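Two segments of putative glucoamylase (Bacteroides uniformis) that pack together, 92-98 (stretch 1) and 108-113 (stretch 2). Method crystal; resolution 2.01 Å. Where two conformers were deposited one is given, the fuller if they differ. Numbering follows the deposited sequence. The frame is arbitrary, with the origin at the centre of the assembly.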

ATOM      1  N   LYS A  92      -1.891 -24.718   7.604  1.00 26.56           N
ATOM      2  CA  LYS A  92      -3.169 -25.279   7.121  0.50 26.42           C
ATOM      3  C   LYS A  92      -4.386 -24.857   7.977  1.00 25.97           C
ATOM      4  O   LYS A  92      -5.524 -24.875   7.509  1.00 25.82           O
ATOM      5  N   ASN A  93      -4.142 -24.458   9.229  1.00 27.45           N
ATOM      6  CA  ASN A  93      -5.204 -23.974  10.137  1.00 29.03           C
ATOM      7  C   ASN A  93      -5.540 -22.476  10.021  1.00 27.90           C
ATOM      8  O   ASN A  93      -6.541 -22.005  10.555  1.00 29.52           O
ATOM      9  N   THR A  94      -4.716 -21.752   9.276  1.00 24.19           N
ATOM     10  CA  THR A  94      -5.011 -20.367   8.904  1.00 25.58           C
ATOM     11  C   THR A  94      -5.854 -20.390   7.664  1.00 23.56           C
ATOM     12  O   THR A  94      -5.451 -20.966   6.656  1.00 24.16           O
ATOM     13  N   ASP A  95      -7.015 -19.739   7.706  1.00 25.30           N
ATOM     14  CA  ASP A  95      -7.942 -19.776   6.581  1.00 21.24           C
ATOM     15  C   ASP A  95      -7.381 -19.172   5.308  1.00 21.40           C
ATOM     16  O   ASP A  95      -6.792 -18.051   5.308  1.00 20.89           O
ATOM     17  N   SER A  96      -7.605 -19.906   4.220  1.00 19.55           N
ATOM     18  CA  SER A  96      -7.295 -19.457   2.879  1.00 20.83           C
ATOM     19  C   SER A  96      -8.261 -20.085   1.868  1.00 20.30           C
ATOM     20  O   SER A  96      -8.872 -21.123   2.137  1.00 19.57           O
ATOM     21  N   TYR A  97      -8.369 -19.441   0.713  1.00 19.44           N
ATOM     22  CA  TYR A  97      -9.340 -19.779  -0.317  1.00 20.08           C
ATOM     23  C   TYR A  97      -8.646 -19.628  -1.661  1.00 19.92           C
ATOM     24  O   TYR A  97      -8.331 -18.551  -2.053  1.00 20.79           O
ATOM     25  N   HIS A  98      -8.402 -20.751  -2.334  1.00 19.48           N
ATOM     26  CA  HIS A  98      -7.734 -20.763  -3.639  1.00 19.21           C
ATOM     27  C   HIS A  98      -6.378 -20.029  -3.573  1.00 25.06           C
ATOM     28  O   HIS A  98      -6.004 -19.311  -4.486  1.00 22.49           O
ATOM     29  N   LYS A 108      -4.386 -14.194  16.310  1.00 28.17           N
ATOM     30  CA  LYS A 108      -3.960 -15.313  17.122  1.00 30.54           C
ATOM     31  C   LYS A 108      -4.334 -16.664  16.480  1.00 33.75           C
ATOM     32  O   LYS A 108      -3.524 -17.536  16.453  1.00 29.22           O
ATOM     33  N   THR A 109      -5.538 -16.846  15.960  1.00 27.59           N
ATOM     34  CA  THR A 109      -5.973 -18.167  15.500  1.00 25.36           C
ATOM     35  C   THR A 109      -5.909 -18.359  13.994  1.00 27.48           C
ATOM     36  O   THR A 109      -5.990 -19.471  13.496  1.00 27.61           O
ATOM     37  N   GLY A 110      -5.802 -17.277  13.249  1.00 25.77           N
ATOM     38  CA  GLY A 110      -5.769 -17.367  11.796  1.00 23.64           C
ATOM     39  C   GLY A 110      -7.123 -17.603  11.121  1.00 24.93           C
ATOM     40  O   GLY A 110      -7.154 -17.854   9.925  1.00 23.16           O
ATOM     41  N   LYS A 111      -8.227 -17.522  11.863  1.00 20.78           N
ATOM     42  CA  LYS A 111      -9.546 -17.695  11.288  1.00 21.78           C
ATOM     43  C   LYS A 111     -10.045 -16.389  10.642  1.00 23.23           C
ATOM     44  O   LYS A 111      -9.859 -15.286  11.167  1.00 25.42           O
ATOM     45  N   THR A 112     -10.669 -16.498   9.481  1.00 21.69           N
ATOM     46  CA  THR A 112     -11.211 -15.343   8.805  1.00 20.39           C
ATOM     47  C   THR A 112     -12.166 -14.574   9.693  1.00 21.63           C
ATOM     48  O   THR A 112     -12.952 -15.172  10.400  1.00 21.79           O
ATOM     49  N   ILE A 113     -12.096 -13.242   9.617  1.00 21.71           N
ATOM     50  CA  ILE A 113     -13.117 -12.305  10.192  1.00 23.43           C
ATOM     51  C   ILE A 113     -13.752 -11.607   9.017  1.00 21.68           C
ATOM     52  O   ILE A 113     -13.067 -10.945   8.262  1.00 22.97           O
TER

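This is a small, polar contact between two short segments, held by four direct hydrogen bonds and bridged by four waters, with 302 Å² of surface buried in all. The touching parts run in nearly the same direction, 16° apart. Thr94 lies across from Gly110, and Asp95 across from Lys111.

Asp95 is the centre of the contact. Its CA-to-CB bond points toward stretch 2, and chi1 is m. Its backbone N donates to Gly110 O at 2.9 Å. Its side chain then accepts from the next part of stretch 2: Thr112 N donates to Asp95 OD2 at 2.8 Å, with a nearly straight N-H...O angle of 167°. One carboxylate oxygen, Asp95 OD2, thus takes up a backbone amide of stretch 2. Asp95 OD2 also lies 3.3 Å from Lys111 CA.

The CA-to-CB bond of Thr112 points toward stretch 1, with chi1 m. Its OG1 sits 3.3 Å from Asp95 CB and 2.7 Å from Tyr97 OH, a hydrogen bond in which either hydroxyl could be the donor. Tyr97 leaves its backbone sideways, with chi1 m at -42°, but the ring carries its hydroxyl to stretch 2. Thr112 OG1 meets the ring at its edge, near the ring plane. Water 3 links Thr112 OG1 and Asp95 O, at 2.8 Å from each.

Lys111 starts out pointing away, yet its end returns. Chi1 and chi2 are both m, and chi3 and chi4 are t, so the chain bends near its base and then extends. Its NZ donates to Asn93 O at 2.7 Å. Lys111 NZ is 4.3 Å from Asp95 OD1, too far for a salt bridge. Water 4 spans that gap, accepting from Lys111 NZ at 2.5 Å and donating to Asp95 OD1 at 2.8 Å. Water 1 donates to Asn93 OD1 at 2.5 Å and accepts a weak bond from Lys111 NZ at 3.0 Å. The CA-to-CB bond of Asn93 points sideways, with chi1 m.

Gly110 fits closely against Thr94. Its O lies 3.5 Å from Thr94 CA, a CA-H...O contact. An ideal CB on Gly110 would come within 2.6 Å of Thr94 OG1, a clash, and the positive phi of 77° also favours glycine. The CA-to-CB bond of Thr94 points sideways, with chi1 m. Water 2 donates to Thr94 OG1 at 2.7 Å and weakly to Thr109 O at 3.3 Å. Thr109 has chi1 p, and its OG1 accepts a weak bond from Lys111 N at 3.3 Å within stretch 2.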

ATOM      1  CB  LYS A  92      -3.061 -26.819   7.006  0.50 25.06           C
ATOM      2  CG  LYS A  92      -2.751 -27.582   8.306  0.50 25.89           C
ATOM      3  CD  LYS A  92      -2.445 -29.086   8.094  0.50 24.75           C
ATOM      4  CE  LYS A  92      -2.139 -29.823   9.427  0.50 24.29           C
ATOM      5  NZ  LYS A  92      -2.776 -31.172   9.671  0.50 24.62           N
ATOM      6  CB  ASN A  93      -4.850 -24.371  11.558  1.00 29.27           C
ATOM      7  CG  ASN A  93      -4.797 -25.904  11.697  1.00 38.51           C
ATOM      8  OD1 ASN A  93      -5.655 -26.592  11.168  1.00 34.27           O
ATOM      9  ND2 ASN A  93      -3.743 -26.428  12.294  1.00 34.96           N
ATOM     10  CB  THR A  94      -3.683 -19.620   8.641  1.00 24.57           C
ATOM     11  OG1 THR A  94      -2.965 -19.575   9.884  1.00 23.03           O
ATOM     12  CG2 THR A  94      -3.919 -18.235   8.088  1.00 21.05           C
ATOM     13  CB  ASP A  95      -9.244 -19.069   6.937  1.00 24.60           C
ATOM     14  CG  ASP A  95     -10.089 -19.847   7.934  1.00 28.43           C
ATOM     15  OD1 ASP A  95      -9.977 -21.085   8.003  1.00 29.37           O
ATOM     16  OD2 ASP A  95     -10.866 -19.211   8.667  1.00 25.46           O
ATOM     17  CB  SER A  96      -5.837 -19.783   2.483  1.00 20.35           C
ATOM     18  OG  SER A  96      -5.524 -21.171   2.461  1.00 22.37           O
ATOM     19  CB  TYR A  97     -10.620 -18.922  -0.225  1.00 19.45           C
ATOM     20  CG  TYR A  97     -11.083 -18.731   1.210  1.00 20.20           C
ATOM     21  CD1 TYR A  97     -10.546 -17.696   1.995  1.00 24.38           C
ATOM     22  CD2 TYR A  97     -12.042 -19.573   1.779  1.00 20.31           C
ATOM     23  CE1 TYR A  97     -10.952 -17.530   3.319  1.00 22.53           C
ATOM     24  CE2 TYR A  97     -12.455 -19.429   3.114  1.00 20.28           C
ATOM     25  CZ  TYR A  97     -11.912 -18.385   3.871  1.00 20.72           C
ATOM     26  OH  TYR A  97     -12.232 -18.247   5.192  1.00 21.12           O
ATOM     27  CB  HIS A  98      -8.648 -20.236  -4.730  1.00 20.81           C
ATOM     28  CG  HIS A  98      -9.781 -21.177  -5.080  1.00 19.41           C
ATOM     29  ND1 HIS A  98      -9.659 -22.156  -6.038  1.00 22.06           N
ATOM     30  CD2 HIS A  98     -11.068 -21.240  -4.635  1.00 18.28           C
ATOM     31  CE1 HIS A  98     -10.806 -22.827  -6.126  1.00 21.97           C
ATOM     32  NE2 HIS A  98     -11.670 -22.292  -5.280  1.00 21.60           N
ATOM     33  CB  LYS A 108      -4.569 -15.266  18.531  1.00 39.76           C
ATOM     34  CG  LYS A 108      -4.595 -13.901  19.217  1.00 54.40           C
ATOM     35  CD  LYS A 108      -5.233 -14.019  20.613  1.00 73.50           C
ATOM     36  CE  LYS A 108      -4.981 -12.811  21.518  1.00 73.47           C
ATOM     37  NZ  LYS A 108      -5.254 -11.505  20.848  1.00 62.69           N
ATOM     38  CB  THR A 109      -7.440 -18.426  15.896  1.00 27.63           C
ATOM     39  OG1 THR A 109      -8.274 -17.475  15.181  1.00 27.89           O
ATOM     40  CG2 THR A 109      -7.597 -18.344  17.458  1.00 26.63           C
ATOM     41  CB  LYS A 111     -10.524 -18.232  12.363  1.00 22.67           C
ATOM     42  CG  LYS A 111     -10.066 -19.535  13.034  1.00 32.10           C
ATOM     43  CD  LYS A 111      -9.725 -20.670  12.019  1.00 30.65           C
ATOM     44  CE  LYS A 111      -9.237 -21.969  12.704  1.00 36.45           C
ATOM     45  NZ  LYS A 111      -8.763 -23.001  11.698  1.00 34.10           N
ATOM     46  CB  THR A 112     -11.935 -15.774   7.521  1.00 22.27           C
ATOM     47  OG1 THR A 112     -10.941 -16.300   6.623  1.00 19.97           O
ATOM     48  CG2 THR A 112     -12.712 -14.578   6.870  1.00 19.85           C
ATOM     49  CB  ILE A 113     -12.501 -11.234  11.117  1.00 22.19           C
ATOM     50  CG1 ILE A 113     -11.842 -11.947  12.304  1.00 27.10           C
ATOM     51  CG2 ILE A 113     -13.583 -10.243  11.649  1.00 22.44           C
ATOM     52  CD1 ILE A 113     -10.895 -11.073  13.140  1.00 25.47           C
TER
HETATM   53  O   HOH W   1      -8.028 -25.846  11.015  1.00 37.29           O
HETATM   54  O   HOH W   2      -3.341 -20.959  12.202  1.00 33.28           O
HETATM   55  O   HOH W   3      -8.344 -15.689   5.625  1.00 20.40           O
HETATM   56  O   HOH W   4     -10.526 -23.034   9.925  1.00 49.76           O